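Local coordinates for 3-oxoacyl-[acyl-carrier-protein] synthase, mitochondrial (Arabidopsis thaliana, PDB 2IX4) that catalyses the condensation steps of mitochondrial fatty acid synthesis, lengthening acyl chains by two carbons taken from malonyl-ACP, at residues N312-T324 / L348-L360. Residues are numbered along the deposited sequence; the frame is centred on the assembly and turned at random.
With K (potassium ion), chain D.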
loop_
_atom_site.group_PDB
_atom_site.type_symbol
_atom_site.label_atom_id
_atom_site.label_comp_id
_atom_site.label_asym_id
_atom_site.label_seq_id
_atom_site.Cartn_x
_atom_site.Cartn_y
_atom_site.Cartn_z
ATOM N N ASN A 312 -6.431 11.406 30.366
ATOM C CA ASN A 312 -6.077 10.874 31.689
ATOM C C ASN A 312 -6.430 9.394 31.906
ATOM O O ASN A 312 -6.017 8.789 32.900
ATOM C CB ASN A 312 -6.665 11.749 32.810
ATOM C CG ASN A 312 -8.186 11.855 32.749
ATOM O OD1 ASN A 312 -8.892 10.857 32.593
ATOM N ND2 ASN A 312 -8.695 13.075 32.892
ATOM N N GLN A 313 -7.192 8.825 30.974
ATOM C CA GLN A 313 -7.590 7.418 31.042
ATOM C C GLN A 313 -6.644 6.492 30.274
ATOM O O GLN A 313 -6.907 5.295 30.153
ATOM C CB GLN A 313 -9.032 7.242 30.558
ATOM C CG GLN A 313 -10.082 7.742 31.546
ATOM C CD GLN A 313 -11.485 7.728 30.969
ATOM O OE1 GLN A 313 -11.776 8.423 29.996
ATOM N NE2 GLN A 313 -12.365 6.941 31.578
ATOM N N ILE A 314 -5.543 7.047 29.771
ATOM C CA ILE A 314 -4.555 6.266 29.025
ATOM C C ILE A 314 -3.389 5.871 29.929
ATOM O O ILE A 314 -2.684 6.724 30.469
ATOM C CB ILE A 314 -4.057 7.009 27.749
ATOM C CG1 ILE A 314 -5.235 7.413 26.849
ATOM C CG2 ILE A 314 -3.043 6.164 26.974
ATOM C CD1 ILE A 314 -6.181 6.275 26.456
ATOM N N ASP A 315 -3.204 4.566 30.086
ATOM C CA ASP A 315 -2.207 4.030 31.006
ATOM C C ASP A 315 -0.808 3.967 30.403
ATOM O O ASP A 315 0.170 4.318 31.068
ATOM C CB ASP A 315 -2.630 2.644 31.507
ATOM C CG ASP A 315 -3.838 2.695 32.423
ATOM O OD1 ASP A 315 -4.139 3.773 32.980
ATOM O OD2 ASP A 315 -4.489 1.648 32.595
ATOM N N TYR A 316 -0.718 3.520 29.150
ATOM C CA TYR A 316 0.575 3.315 28.492
ATOM C C TYR A 316 0.596 3.810 27.045
ATOM O O TYR A 316 -0.338 3.575 26.284
ATOM C CB TYR A 316 0.994 1.837 28.557
ATOM C CG TYR A 316 2.236 1.516 27.748
ATOM C CD1 TYR A 316 3.470 2.092 28.069
ATOM C CD2 TYR A 316 2.180 0.641 26.663
ATOM C CE1 TYR A 316 4.615 1.812 27.325
ATOM C CE2 TYR A 316 3.320 0.348 25.913
ATOM C CZ TYR A 316 4.533 0.940 26.252
ATOM O OH TYR A 316 5.669 0.664 25.520
ATOM N N VAL A 317 1.670 4.506 26.686
ATOM C CA VAL A 317 1.898 4.926 25.307
ATOM C C VAL A 317 3.200 4.306 24.798
ATOM O O VAL A 317 4.273 4.547 25.353
ATOM C CB VAL A 317 1.940 6.473 25.166
ATOM C CG1 VAL A 317 2.396 6.888 23.768
ATOM C CG2 VAL A 317 0.578 7.085 25.482
ATOM N N ASN A 318 3.097 3.481 23.760
ATOM C CA ASN A 318 4.277 3.010 23.054
ATOM C C ASN A 318 4.602 4.015 21.954
ATOM O O ASN A 318 3.936 4.051 20.917
ATOM C CB ASN A 318 4.067 1.592 22.510
ATOM C CG ASN A 318 5.327 1.006 21.888
ATOM O OD1 ASN A 318 5.664 1.316 20.746
ATOM N ND2 ASN A 318 6.014 0.144 22.629
ATOM N N ALA A 319 5.609 4.850 22.205
ATOM C CA ALA A 319 5.980 5.944 21.302
ATOM C C ALA A 319 6.598 5.435 20.005
ATOM O O ALA A 319 7.131 4.319 19.957
ATOM C CB ALA A 319 6.940 6.903 22.003
ATOM N N HIS A 320 6.508 6.237 18.945
ATOM C CA HIS A 320 7.152 5.890 17.678
ATOM C C HIS A 320 8.663 6.039 17.784
ATOM O O HIS A 320 9.409 5.246 17.204
ATOM C CB HIS A 320 6.607 6.732 16.515
ATOM C CG HIS A 320 7.213 6.387 15.188
ATOM N ND1 HIS A 320 7.051 5.152 14.594
ATOM C CD2 HIS A 320 7.993 7.109 14.349
ATOM C CE1 HIS A 320 7.702 5.130 13.445
ATOM N NE2 HIS A 320 8.282 6.305 13.272
ATOM N N ALA A 321 9.081 7.054 18.543
ATOM C CA ALA A 321 10.483 7.455 18.726
ATOM C C ALA A 321 11.515 6.441 18.234
ATOM O O ALA A 321 11.715 5.382 18.839
ATOM C CB ALA A 321 10.742 7.830 20.184
ATOM N N THR A 322 12.176 6.811 17.140
ATOM C CA THR A 322 13.077 5.935 16.399
ATOM C C THR A 322 14.550 6.123 16.764
ATOM O O THR A 322 15.408 5.424 16.229
ATOM C CB THR A 322 12.931 6.167 14.879
ATOM O OG1 THR A 322 13.265 7.527 14.569
ATOM C CG2 THR A 322 11.508 5.887 14.421
ATOM N N SER A 323 14.829 7.056 17.677
ATOM C CA SER A 323 16.198 7.446 18.065
ATOM C C SER A 323 16.768 8.524 17.132
ATOM O O SER A 323 17.948 8.491 16.767
ATOM C CB SER A 323 17.141 6.236 18.170
ATOM O OG SER A 323 18.345 6.578 18.835
ATOM N N THR A 324 15.915 9.474 16.758
ATOM C CA THR A 324 16.314 10.583 15.897
ATOM C C THR A 324 16.190 11.903 16.650
ATOM O O THR A 324 15.186 12.135 17.327
ATOM C CB THR A 324 15.469 10.632 14.607
ATOM O OG1 THR A 324 14.080 10.761 14.942
ATOM C CG2 THR A 324 15.672 9.364 13.797
ATOM N N LEU A 348 1.429 9.273 33.423
ATOM C CA LEU A 348 1.467 8.543 32.158
ATOM C C LEU A 348 2.771 7.767 31.996
ATOM O O LEU A 348 3.862 8.333 32.122
ATOM C CB LEU A 348 1.263 9.492 30.964
ATOM C CG LEU A 348 1.382 8.905 29.548
ATOM C CD1 LEU A 348 0.182 8.026 29.184
ATOM C CD2 LEU A 348 1.561 10.009 28.519
ATOM N N ALA A 349 2.642 6.472 31.723
ATOM C CA ALA A 349 3.783 5.633 31.383
ATOM C C ALA A 349 3.967 5.634 29.875
ATOM O O ALA A 349 3.014 5.410 29.131
ATOM C CB ALA A 349 3.577 4.211 31.891
ATOM N N PHE A 350 5.188 5.904 29.426
ATOM C CA PHE A 350 5.501 5.819 28.005
ATOM C C PHE A 350 6.934 5.373 27.752
ATOM O O PHE A 350 7.834 5.656 28.541
ATOM C CB PHE A 350 5.177 7.131 27.271
ATOM C CG PHE A 350 6.047 8.284 27.663
ATOM C CD1 PHE A 350 7.139 8.641 26.881
ATOM C CD2 PHE A 350 5.767 9.029 28.804
ATOM C CE1 PHE A 350 7.945 9.716 27.235
ATOM C CE2 PHE A 350 6.569 10.106 29.170
ATOM C CZ PHE A 350 7.660 10.448 28.383
ATOM N N SER A 351 7.122 4.653 26.650
ATOM C CA SER A 351 8.434 4.171 26.247
ATOM C C SER A 351 8.473 3.949 24.746
ATOM O O SER A 351 7.428 3.854 24.099
ATOM C CB SER A 351 8.770 2.863 26.970
ATOM O OG SER A 351 7.849 1.839 26.629
ATOM N N SER A 352 9.683 3.883 24.197
ATOM C CA SER A 352 9.891 3.378 22.847
ATOM C C SER A 352 10.684 2.080 22.918
ATOM O O SER A 352 11.708 2.008 23.601
ATOM C CB SER A 352 10.632 4.387 21.981
ATOM O OG SER A 352 10.984 3.792 20.742
ATOM N N THR A 353 10.204 1.062 22.211
ATOM C CA THR A 353 10.834 -0.256 22.227
ATOM C C THR A 353 11.848 -0.433 21.088
ATOM O O THR A 353 12.418 -1.516 20.911
ATOM C CB THR A 353 9.778 -1.387 22.194
ATOM O OG1 THR A 353 8.759 -1.067 21.244
ATOM C CG2 THR A 353 9.140 -1.553 23.554
ATOM N N LYS A 354 12.088 0.644 20.342
ATOM C CA LYS A 354 13.005 0.618 19.198
ATOM C C LYS A 354 14.486 0.538 19.587
ATOM O O LYS A 354 15.331 0.213 18.753
ATOM C CB LYS A 354 12.745 1.807 18.265
ATOM C CG LYS A 354 11.467 1.658 17.440
ATOM C CD LYS A 354 11.415 2.669 16.305
ATOM C CE LYS A 354 10.219 2.449 15.388
ATOM N NZ LYS A 354 8.920 2.731 16.065
ATOM N N GLY A 355 14.800 0.834 20.845
ATOM C CA GLY A 355 16.143 0.583 21.371
ATOM C C GLY A 355 16.488 -0.900 21.323
ATOM O O GLY A 355 17.650 -1.265 21.144
ATOM N N ALA A 356 15.465 -1.744 21.461
ATOM C CA ALA A 356 15.615 -3.202 21.500
ATOM C C ALA A 356 15.444 -3.882 20.136
ATOM O O ALA A 356 16.228 -4.760 19.769
ATOM C CB ALA A 356 14.632 -3.795 22.501
ATOM N N THR A 357 14.410 -3.481 19.400
ATOM C CA THR A 357 14.068 -4.110 18.124
ATOM C C THR A 357 14.715 -3.423 16.927
ATOM O O THR A 357 14.823 -4.014 15.855
ATOM C CB THR A 357 12.545 -4.104 17.878
ATOM O OG1 THR A 357 12.069 -2.750 17.861
ATOM C CG2 THR A 357 11.809 -4.901 18.946
ATOM N N GLY A 358 15.133 -2.172 17.108
ATOM C CA GLY A 358 15.482 -1.322 15.976
ATOM C C GLY A 358 14.210 -0.833 15.298
ATOM O O GLY A 358 13.096 -1.096 15.773
ATOM N N HIS A 359 14.369 -0.123 14.186
ATOM C CA HIS A 359 13.229 0.350 13.409
ATOM C C HIS A 359 12.811 -0.705 12.382
ATOM O O HIS A 359 13.476 -0.880 11.354
ATOM C CB HIS A 359 13.566 1.672 12.714
ATOM C CG HIS A 359 12.368 2.428 12.229
ATOM N ND1 HIS A 359 11.138 1.835 12.034
ATOM C CD2 HIS A 359 12.220 3.724 11.870
ATOM C CE1 HIS A 359 10.279 2.739 11.600
ATOM N NE2 HIS A 359 10.910 3.893 11.490
ATOM N N LEU A 360 11.709 -1.401 12.660
ATOM C CA LEU A 360 11.230 -2.472 11.778
ATOM C C LEU A 360 10.473 -1.952 10.553
ATOM O O LEU A 360 9.878 -2.734 9.806
ATOM C CB LEU A 360 10.379 -3.499 12.540
ATOM C CG LEU A 360 10.968 -4.321 13.694
ATOM C CD1 LEU A 360 10.230 -5.647 13.803
ATOM C CD2 LEU A 360 12.459 -4.574 13.557
HETATM K K K D . 4.695 2.729 18.468
HETATM O O HOH W 1 8.248 1.903 20.242
HETATM O O HOH W 2 10.089 6.504 10.880
HETATM O O HOH W 3 5.981 2.656 14.666
#
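Tyr316, Val317 and Asn318 pair in parallel register with Ala349, Phe350 and Ser351, the axes of the two short strands inclined by 12° and joined by backbone hydrogen bonds such as Val317 N to Ala349 O (2.9 Å). On one face, Tyr316 CG lies anti to the backbone N (chi1 173°), which lays the ring along the strand and lets OH donate to Ser351 OG, 2.7 Å off and at the ring edge; Asn318 ND2 donates in turn to the same phenol oxygen. Asn318 also gives the potassium ion its O and OD1. On the other face Val317 packs its CB on Phe350 CB and its CG2 on Leu348 CD1. Beyond the strands, Ser352 OG donates to Ala321 O (2.6 Å), and the bent Lys354 chain brings NZ in the carbonyl plane to a lone pair of His320 O (2.8 Å). His320 and His359, predicted with Cys179 to form the Cys-His-His active site of the thiolase-like condensing enzymes, share a water between their NE2 atoms; His359 touches Cys179. Glu368 of helix 364-378 forms a salt bridge with Lys354 and joins Ser414 and Asn415 at the potassium ion; helix 325-339 packs against Leu348, and strand 411-418 runs parallel along the other edge of strand 316-318.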